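BRIC1 (Synthetic construct, PDB 6FF6) is a computationally designed repeat protein with a novel, corrugated all-helical architecture and is of unknown biological function. Local coordinates at residues Ala35-His40 with Asn55-Ala60; Glu84-Phe89 with Asn103-Leu108. One frame throughout, in Å; residues are numbered along the deposited sequence.

Interaction 1 (Ala35-His40 with Asn55-Ala60); sequences ADMEQH and NAIFRA
His40 lays the face of its imidazole over the methyl of Ala56, a CH-pi contact in which Ala56 CB sits 3.8 Å from the centroid of the His40 ring and 18° off the ring normal. The methyl is displaced toward the rim on the side of CD2 and NE2, and its nearest ring atom is His40 CD2, 3.6 Å from Ala56 CB. The ring's root is held as well: His40 CB meets Ile57 CG1 at 3.5 Å, and Ile57 CD1 lies against both His40 CB and the carbonyl carbon of His40. The two gamma branches of Ile57 thus serve different partners. CG1, anti to the carbonyl carbon (chi1 -62°), is turned to His40, whereas CG2 takes the end of Met37, with Met37 CE 3.8 Å from Ile57 CG2. The side chains of Met37 and Ile57 cross at about a right angle; a bend at chi3 of Met37 curls its methyl back to that branch. Nearer the backbone in the same side chain, Met37 CG abuts Ala60 CB at 3.5 Å. The small alanines at 56 and 60, one helical turn apart, accompany a close antiparallel pairing, with the local axes 9.2 Å apart at 158°. The contact joins the first two helices of the chain, 23-42 and 51-71, within a region that matches the Hpt domain family, whose members are four-helix bundles. Met37 and Ile57 are buried, and helix 74-92 covers them, Met83 on Met37 and Leu87 on Ile57; Lys109 of helix 99-121 also touches Met37.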
ATOM      1  N   ALA A  35      10.694  -7.338 -21.346  1.00 87.68           N
ATOM      2  CA  ALA A  35      11.660  -7.126 -22.432  1.00 89.77           C
ATOM      3  C   ALA A  35      11.498  -8.243 -23.483  1.00 95.79           C
ATOM      4  O   ALA A  35      11.530  -7.978 -24.688  1.00 95.38           O
ATOM      5  CB  ALA A  35      13.059  -7.121 -21.874  1.00 93.60           C
ATOM      6  N   ASP A  36      11.239  -9.476 -23.018  1.00 94.26           N
ATOM      7  CA  ASP A  36      10.967 -10.622 -23.867  1.00 95.92           C
ATOM      8  C   ASP A  36       9.655 -10.443 -24.593  1.00 97.25           C
ATOM      9  O   ASP A  36       9.619 -10.596 -25.813  1.00 97.12           O
ATOM     10  CB  ASP A  36      10.944 -11.906 -23.033  1.00100.49           C
ATOM     11  CG  ASP A  36      12.326 -12.396 -22.598  1.00127.18           C
ATOM     12  OD1 ASP A  36      13.357 -11.829 -23.087  1.00129.88           O
ATOM     13  OD2 ASP A  36      12.386 -13.344 -21.774  1.00140.27           O
ATOM     14  N   MET A  37       8.592 -10.064 -23.848  1.00 91.72           N
ATOM     15  CA  MET A  37       7.254  -9.780 -24.362  1.00 89.64           C
ATOM     16  C   MET A  37       7.309  -8.761 -25.466  1.00 91.30           C
ATOM     17  O   MET A  37       6.667  -8.959 -26.500  1.00 91.47           O
ATOM     18  CB  MET A  37       6.381  -9.207 -23.254  1.00 91.04           C
ATOM     19  CG  MET A  37       5.647 -10.232 -22.473  1.00 96.11           C
ATOM     20  SD  MET A  37       4.253  -9.498 -21.601  1.00100.52           S
ATOM     21  CE  MET A  37       3.552  -8.539 -22.902  1.00 96.47           C
ATOM     22  N   GLU A  38       8.065  -7.664 -25.237  1.00 86.55           N
ATOM     23  CA  GLU A  38       8.253  -6.574 -26.194  1.00 87.59           C
ATOM     24  C   GLU A  38       8.810  -7.096 -27.550  1.00 93.05           C
ATOM     25  O   GLU A  38       8.294  -6.749 -28.619  1.00 93.00           O
ATOM     26  CB  GLU A  38       9.207  -5.532 -25.582  1.00 90.55           C
ATOM     27  CG  GLU A  38       9.653  -4.438 -26.539  1.00105.42           C
ATOM     28  CD  GLU A  38       8.814  -3.180 -26.596  1.00125.11           C
ATOM     29  OE1 GLU A  38       8.326  -2.726 -25.536  1.00111.63           O
ATOM     30  OE2 GLU A  38       8.673  -2.630 -27.710  1.00127.28           O
ATOM     31  N   GLN A  39       9.858  -7.926 -27.488  1.00 89.76           N
ATOM     32  CA  GLN A  39      10.461  -8.467 -28.680  1.00 92.32           C
ATOM     33  C   GLN A  39       9.508  -9.407 -29.418  1.00 94.97           C
ATOM     34  O   GLN A  39       9.410  -9.323 -30.645  1.00 96.01           O
ATOM     35  CB  GLN A  39      11.797  -9.139 -28.358  1.00 97.18           C
ATOM     36  CG  GLN A  39      12.600  -9.539 -29.611  1.00119.51           C
ATOM     37  CD  GLN A  39      13.125  -8.371 -30.437  1.00130.82           C
ATOM     38  OE1 GLN A  39      13.895  -7.536 -29.950  1.00131.42           O
ATOM     39  NE2 GLN A  39      12.746  -8.299 -31.713  1.00105.00           N
ATOM     40  N   HIS A  40       8.799 -10.286 -28.680  1.00 88.75           N
ATOM     41  CA  HIS A  40       7.835 -11.216 -29.277  1.00 87.65           C
ATOM     42  C   HIS A  40       6.670 -10.456 -29.909  1.00 88.49           C
ATOM     43  O   HIS A  40       6.227 -10.833 -30.968  1.00 91.58           O
ATOM     44  CB  HIS A  40       7.295 -12.230 -28.253  1.00 86.79           C
ATOM     45  CG  HIS A  40       8.321 -13.146 -27.678  1.00 93.22           C
ATOM     46  ND1 HIS A  40       9.212 -13.865 -28.492  1.00 99.49           N
ATOM     47  CD2 HIS A  40       8.571 -13.451 -26.386  1.00 94.48           C
ATOM     48  CE1 HIS A  40       9.963 -14.572 -27.666  1.00100.41           C
ATOM     49  NE2 HIS A  40       9.621 -14.354 -26.387  1.00 98.33           N
ATOM     50  N   ASN A  55       2.027 -17.707 -27.546  1.00 91.59           N
ATOM     51  CA  ASN A  55       2.202 -18.531 -26.357  1.00 91.18           C
ATOM     52  C   ASN A  55       3.292 -18.001 -25.479  1.00 92.16           C
ATOM     53  O   ASN A  55       3.122 -18.012 -24.264  1.00 90.80           O
ATOM     54  CB  ASN A  55       2.456 -19.980 -26.716  1.00 92.98           C
ATOM     55  CG  ASN A  55       1.188 -20.764 -26.885  1.00106.32           C
ATOM     56  OD1 ASN A  55       0.087 -20.331 -26.515  1.00103.81           O
ATOM     57  ND2 ASN A  55       1.317 -21.950 -27.429  1.00 95.59           N
ATOM     58  N   ALA A  56       4.385 -17.493 -26.082  1.00 88.58           N
ATOM     59  CA  ALA A  56       5.505 -16.867 -25.364  1.00 87.71           C
ATOM     60  C   ALA A  56       5.042 -15.620 -24.627  1.00 88.91           C
ATOM     61  O   ALA A  56       5.342 -15.472 -23.446  1.00 90.05           O
ATOM     62  CB  ALA A  56       6.632 -16.518 -26.323  1.00 89.77           C
ATOM     63  N   ILE A  57       4.271 -14.751 -25.297  1.00 82.26           N
ATOM     64  CA  ILE A  57       3.746 -13.530 -24.687  1.00 78.19           C
ATOM     65  C   ILE A  57       2.787 -13.899 -23.558  1.00 81.36           C
ATOM     66  O   ILE A  57       2.808 -13.299 -22.483  1.00 80.26           O
ATOM     67  CB  ILE A  57       3.085 -12.635 -25.756  1.00 79.99           C
ATOM     68  CG1 ILE A  57       4.100 -12.194 -26.804  1.00 81.19           C
ATOM     69  CG2 ILE A  57       2.478 -11.418 -25.097  1.00 79.13           C
ATOM     70  CD1 ILE A  57       3.529 -11.889 -28.150  1.00 90.95           C
ATOM     71  N   PHE A  58       1.975 -14.916 -23.792  1.00 79.11           N
ATOM     72  CA  PHE A  58       1.042 -15.408 -22.801  1.00 79.09           C
ATOM     73  C   PHE A  58       1.766 -15.942 -21.564  1.00 80.46           C
ATOM     74  O   PHE A  58       1.382 -15.607 -20.458  1.00 80.36           O
ATOM     75  CB  PHE A  58       0.148 -16.487 -23.424  1.00 84.39           C
ATOM     76  CG  PHE A  58      -0.879 -16.987 -22.448  1.00 88.40           C
ATOM     77  CD1 PHE A  58      -2.047 -16.264 -22.213  1.00 90.93           C
ATOM     78  CD2 PHE A  58      -0.661 -18.154 -21.723  1.00 94.30           C
ATOM     79  CE1 PHE A  58      -2.980 -16.706 -21.272  1.00 94.51           C
ATOM     80  CE2 PHE A  58      -1.597 -18.592 -20.781  1.00 99.50           C
ATOM     81  CZ  PHE A  58      -2.740 -17.858 -20.550  1.00 96.70           C
ATOM     82  N   ARG A  59       2.811 -16.759 -21.747  1.00 78.05           N
ATOM     83  CA  ARG A  59       3.603 -17.340 -20.651  1.00 79.63           C
ATOM     84  C   ARG A  59       4.233 -16.279 -19.788  1.00 86.69           C
ATOM     85  O   ARG A  59       4.221 -16.401 -18.562  1.00 89.58           O
ATOM     86  CB  ARG A  59       4.716 -18.222 -21.204  1.00 79.01           C
ATOM     87  CG  ARG A  59       4.270 -19.596 -21.619  1.00 82.22           C
ATOM     88  CD  ARG A  59       5.191 -20.086 -22.698  1.00 83.19           C
ATOM     89  NE  ARG A  59       4.615 -21.221 -23.396  1.00 84.56           N
ATOM     90  CZ  ARG A  59       5.306 -22.274 -23.799  1.00108.78           C
ATOM     91  NH1 ARG A  59       6.617 -22.326 -23.610  1.00105.28           N
ATOM     92  NH2 ARG A  59       4.693 -23.289 -24.390  1.00101.27           N
ATOM     93  N   ALA A  60       4.802 -15.243 -20.425  1.00 82.87           N
ATOM     94  CA  ALA A  60       5.438 -14.138 -19.715  1.00 82.12           C
ATOM     95  C   ALA A  60       4.386 -13.369 -18.925  1.00 84.93           C
ATOM     96  O   ALA A  60       4.619 -13.059 -17.765  1.00 88.19           O
ATOM     97  CB  ALA A  60       6.143 -13.226 -20.697  1.00 82.08           C
TER

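Interaction 2 (Glu84-Phe89 with Asn103-Leu108); sequences ENMLDF and NLFLEL
With CG anti to the carbonyl carbon (chi1 -82°), Phe105 sends its ring across to the backbone and side chains of Met86 and Leu87. Met86 starts out in a similar way (chi1 -56°), then bends at chi2 and chi3, which carries its methyl over to the leucines of the facing helix. The Phe105 ring comes edge-on to Met86: its CE1 lies 3.2 Å from Met86 CB, which sits near the ring plane. Leu87 approaches differently, placing CD2 over one face of the ring toward the rim, 4.0 Å from Phe105 CE1. Beyond the ring, Met86 CE packs on Leu108 CD1 at 3.7 Å, the two side chains crossing at about a right angle, and more loosely on Leu104 CD2 at 4.2 Å. These long side chains bridge antiparallel helices whose local axes stand 11.1 Å apart at 147°. The contact ties helix 74-92 to helix 99-121 inside the N-terminal bundle. Phe105 also meets Leu41 of helix 23-42, while Val140 and Val136 of the second subunit pack on Met86 and Leu108, respectively.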
ATOM      1  N   GLU A  84      -3.803 -10.822 -20.784  1.00 78.15           N
ATOM      2  CA  GLU A  84      -4.022 -12.261 -20.777  1.00 80.50           C
ATOM      3  C   GLU A  84      -5.225 -12.614 -21.566  1.00 85.22           C
ATOM      4  O   GLU A  84      -5.105 -13.422 -22.464  1.00 85.38           O
ATOM      5  CB  GLU A  84      -4.185 -12.769 -19.344  1.00 84.06           C
ATOM      6  CG  GLU A  84      -3.221 -13.884 -18.998  1.00 98.32           C
ATOM      7  CD  GLU A  84      -3.553 -14.678 -17.755  1.00128.89           C
ATOM      8  OE1 GLU A  84      -4.517 -14.315 -17.042  1.00132.70           O
ATOM      9  OE2 GLU A  84      -2.846 -15.680 -17.500  1.00134.27           O
ATOM     10  N   ASN A  85      -6.369 -11.965 -21.278  1.00 84.56           N
ATOM     11  CA  ASN A  85      -7.654 -12.156 -21.950  1.00 88.07           C
ATOM     12  C   ASN A  85      -7.567 -11.954 -23.461  1.00 93.74           C
ATOM     13  O   ASN A  85      -8.014 -12.816 -24.222  1.00 96.24           O
ATOM     14  CB  ASN A  85      -8.756 -11.277 -21.317  1.00 87.97           C
ATOM     15  CG  ASN A  85      -9.165 -11.741 -19.945  1.00127.66           C
ATOM     16  OD1 ASN A  85      -8.926 -12.892 -19.549  1.00123.71           O
ATOM     17  ND2 ASN A  85      -9.782 -10.849 -19.177  1.00128.53           N
ATOM     18  N   MET A  86      -6.959 -10.837 -23.883  1.00 87.99           N
ATOM     19  CA  MET A  86      -6.757 -10.491 -25.291  1.00 88.09           C
ATOM     20  C   MET A  86      -5.895 -11.555 -25.993  1.00 93.61           C
ATOM     21  O   MET A  86      -6.239 -11.998 -27.082  1.00 93.67           O
ATOM     22  CB  MET A  86      -6.073  -9.128 -25.395  1.00 88.70           C
ATOM     23  CG  MET A  86      -6.794  -8.009 -24.703  1.00 93.70           C
ATOM     24  SD  MET A  86      -7.713  -6.966 -25.811  1.00102.29           S
ATOM     25  CE  MET A  86      -6.352  -6.022 -26.563  1.00 97.92           C
ATOM     26  N   LEU A  87      -4.788 -11.971 -25.334  1.00 91.58           N
ATOM     27  CA  LEU A  87      -3.843 -12.978 -25.797  1.00 92.92           C
ATOM     28  C   LEU A  87      -4.491 -14.311 -25.894  1.00107.26           C
ATOM     29  O   LEU A  87      -4.126 -15.066 -26.784  1.00109.43           O
ATOM     30  CB  LEU A  87      -2.659 -13.125 -24.851  1.00 90.85           C
ATOM     31  CG  LEU A  87      -1.659 -12.013 -24.842  1.00 93.41           C
ATOM     32  CD1 LEU A  87      -0.771 -12.099 -23.596  1.00 93.49           C
ATOM     33  CD2 LEU A  87      -0.890 -11.970 -26.139  1.00 92.24           C
ATOM     34  N   ASP A  88      -5.401 -14.650 -24.955  1.00108.90           N
ATOM     35  CA  ASP A  88      -6.089 -15.933 -24.973  1.00113.25           C
ATOM     36  C   ASP A  88      -6.966 -16.004 -26.215  1.00121.16           C
ATOM     37  O   ASP A  88      -7.005 -17.055 -26.847  1.00123.88           O
ATOM     38  CB  ASP A  88      -6.900 -16.160 -23.691  1.00116.77           C
ATOM     39  CG  ASP A  88      -6.445 -17.329 -22.813  1.00127.66           C
ATOM     40  OD1 ASP A  88      -5.913 -18.329 -23.369  1.00129.87           O
ATOM     41  OD2 ASP A  88      -6.642 -17.253 -21.573  1.00131.69           O
ATOM     42  N   PHE A  89      -7.598 -14.872 -26.615  1.00117.47           N
ATOM     43  CA  PHE A  89      -8.379 -14.829 -27.854  1.00120.37           C
ATOM     44  C   PHE A  89      -7.415 -14.928 -29.055  1.00125.37           C
ATOM     45  O   PHE A  89      -7.696 -15.624 -30.025  1.00127.75           O
ATOM     46  CB  PHE A  89      -9.195 -13.528 -27.995  1.00122.43           C
ATOM     47  CG  PHE A  89     -10.049 -13.029 -26.853  1.00125.28           C
ATOM     48  CD1 PHE A  89     -10.858 -13.903 -26.127  1.00131.85           C
ATOM     49  CD2 PHE A  89     -10.092 -11.670 -26.538  1.00126.15           C
ATOM     50  CE1 PHE A  89     -11.635 -13.432 -25.056  1.00133.78           C
ATOM     51  CE2 PHE A  89     -10.873 -11.198 -25.469  1.00129.66           C
ATOM     52  CZ  PHE A  89     -11.645 -12.081 -24.744  1.00130.82           C
ATOM     53  N   ASN A 103      -0.694  -2.820 -31.723  1.00 87.02           N
ATOM     54  CA  ASN A 103      -0.349  -1.576 -31.034  1.00 86.69           C
ATOM     55  C   ASN A 103      -1.000  -1.519 -29.667  1.00 89.49           C
ATOM     56  O   ASN A 103      -0.374  -1.024 -28.719  1.00 88.64           O
ATOM     57  CB  ASN A 103      -0.742  -0.358 -31.847  1.00 90.76           C
ATOM     58  CG  ASN A 103       0.141  -0.115 -33.032  1.00122.46           C
ATOM     59  OD1 ASN A 103       1.322  -0.494 -33.051  1.00117.78           O
ATOM     60  ND2 ASN A 103      -0.414   0.540 -34.044  1.00119.92           N
ATOM     61  N   LEU A 104      -2.243  -2.041 -29.555  1.00 84.93           N
ATOM     62  CA  LEU A 104      -2.969  -2.120 -28.290  1.00 83.38           C
ATOM     63  C   LEU A 104      -2.213  -3.047 -27.322  1.00 85.46           C
ATOM     64  O   LEU A 104      -2.070  -2.711 -26.145  1.00 85.01           O
ATOM     65  CB  LEU A 104      -4.368  -2.682 -28.523  1.00 85.26           C
ATOM     66  CG  LEU A 104      -5.519  -1.853 -28.067  1.00 92.91           C
ATOM     67  CD1 LEU A 104      -6.789  -2.366 -28.690  1.00 96.76           C
ATOM     68  CD2 LEU A 104      -5.639  -1.858 -26.551  1.00 93.97           C
ATOM     69  N   PHE A 105      -1.702  -4.191 -27.834  1.00 80.49           N
ATOM     70  CA  PHE A 105      -0.910  -5.155 -27.086  1.00 76.91           C
ATOM     71  C   PHE A 105       0.344  -4.499 -26.580  1.00 79.90           C
ATOM     72  O   PHE A 105       0.745  -4.741 -25.444  1.00 80.69           O
ATOM     73  CB  PHE A 105      -0.562  -6.368 -27.954  1.00 78.88           C
ATOM     74  CG  PHE A 105      -1.623  -7.437 -28.070  1.00 80.77           C
ATOM     75  CD1 PHE A 105      -2.348  -7.847 -26.961  1.00 83.67           C
ATOM     76  CD2 PHE A 105      -1.866  -8.071 -29.277  1.00 84.56           C
ATOM     77  CE1 PHE A 105      -3.302  -8.865 -27.070  1.00 85.64           C
ATOM     78  CE2 PHE A 105      -2.840  -9.075 -29.383  1.00 87.11           C
ATOM     79  CZ  PHE A 105      -3.579  -9.434 -28.289  1.00 84.03           C
ATOM     80  N   LEU A 106       0.929  -3.609 -27.375  1.00 76.03           N
ATOM     81  CA  LEU A 106       2.136  -2.907 -26.928  1.00 75.85           C
ATOM     82  C   LEU A 106       1.817  -1.951 -25.802  1.00 80.41           C
ATOM     83  O   LEU A 106       2.548  -1.884 -24.827  1.00 79.80           O
ATOM     84  CB  LEU A 106       2.874  -2.213 -28.092  1.00 77.90           C
ATOM     85  CG  LEU A 106       3.540  -3.160 -29.071  1.00 82.49           C
ATOM     86  CD1 LEU A 106       3.672  -2.531 -30.418  1.00 85.79           C
ATOM     87  CD2 LEU A 106       4.864  -3.684 -28.522  1.00 82.75           C
ATOM     88  N   GLU A 107       0.679  -1.282 -25.891  1.00 79.69           N
ATOM     89  CA  GLU A 107       0.214  -0.360 -24.866  1.00 79.86           C
ATOM     90  C   GLU A 107      -0.129  -1.083 -23.570  1.00 83.92           C
ATOM     91  O   GLU A 107       0.140  -0.555 -22.495  1.00 87.57           O
ATOM     92  CB  GLU A 107      -0.960   0.456 -25.392  1.00 83.32           C
ATOM     93  CG  GLU A 107      -0.527   1.454 -26.457  1.00101.00           C
ATOM     94  CD  GLU A 107      -1.476   2.611 -26.709  1.00137.91           C
ATOM     95  OE1 GLU A 107      -2.597   2.373 -27.220  1.00127.08           O
ATOM     96  OE2 GLU A 107      -1.086   3.764 -26.410  1.00142.87           O
ATOM     97  N   LEU A 108      -0.669  -2.298 -23.659  1.00 77.90           N
ATOM     98  CA  LEU A 108      -0.996  -3.127 -22.492  1.00 76.59           C
ATOM     99  C   LEU A 108       0.291  -3.582 -21.813  1.00 79.33           C
ATOM    100  O   LEU A 108       0.362  -3.591 -20.584  1.00 77.86           O
ATOM    101  CB  LEU A 108      -1.840  -4.349 -22.918  1.00 76.95           C
ATOM    102  CG  LEU A 108      -3.295  -4.048 -23.362  1.00 82.57           C
ATOM    103  CD1 LEU A 108      -3.997  -5.288 -23.789  1.00 81.30           C
ATOM    104  CD2 LEU A 108      -4.095  -3.448 -22.226  1.00 90.39           C
TER

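How the interactions relate
Both are buried contacts of antiparallel helices without cross-segment hydrogen bonds; interaction 1 closes before interaction 2 opens along the chain, and together they involve all four helices of one bundle, with centres 11 Å apart. Interaction 1 brings its helices closer through small alanines and adds a CH-pi contact from a partly exposed histidine; interaction 2 is wholly apolar, spans a wider gap with a phenylalanine and a methionine, and every residue touching across it is buried. They meet in the core, where Ile57 CG2 lies 3.6 Å from Leu87 CD2, and nearer the surface, where Phe58 packs on Glu84 and Asp88. The second subunit packs against interaction 2 but does not touch the segments of interaction 1.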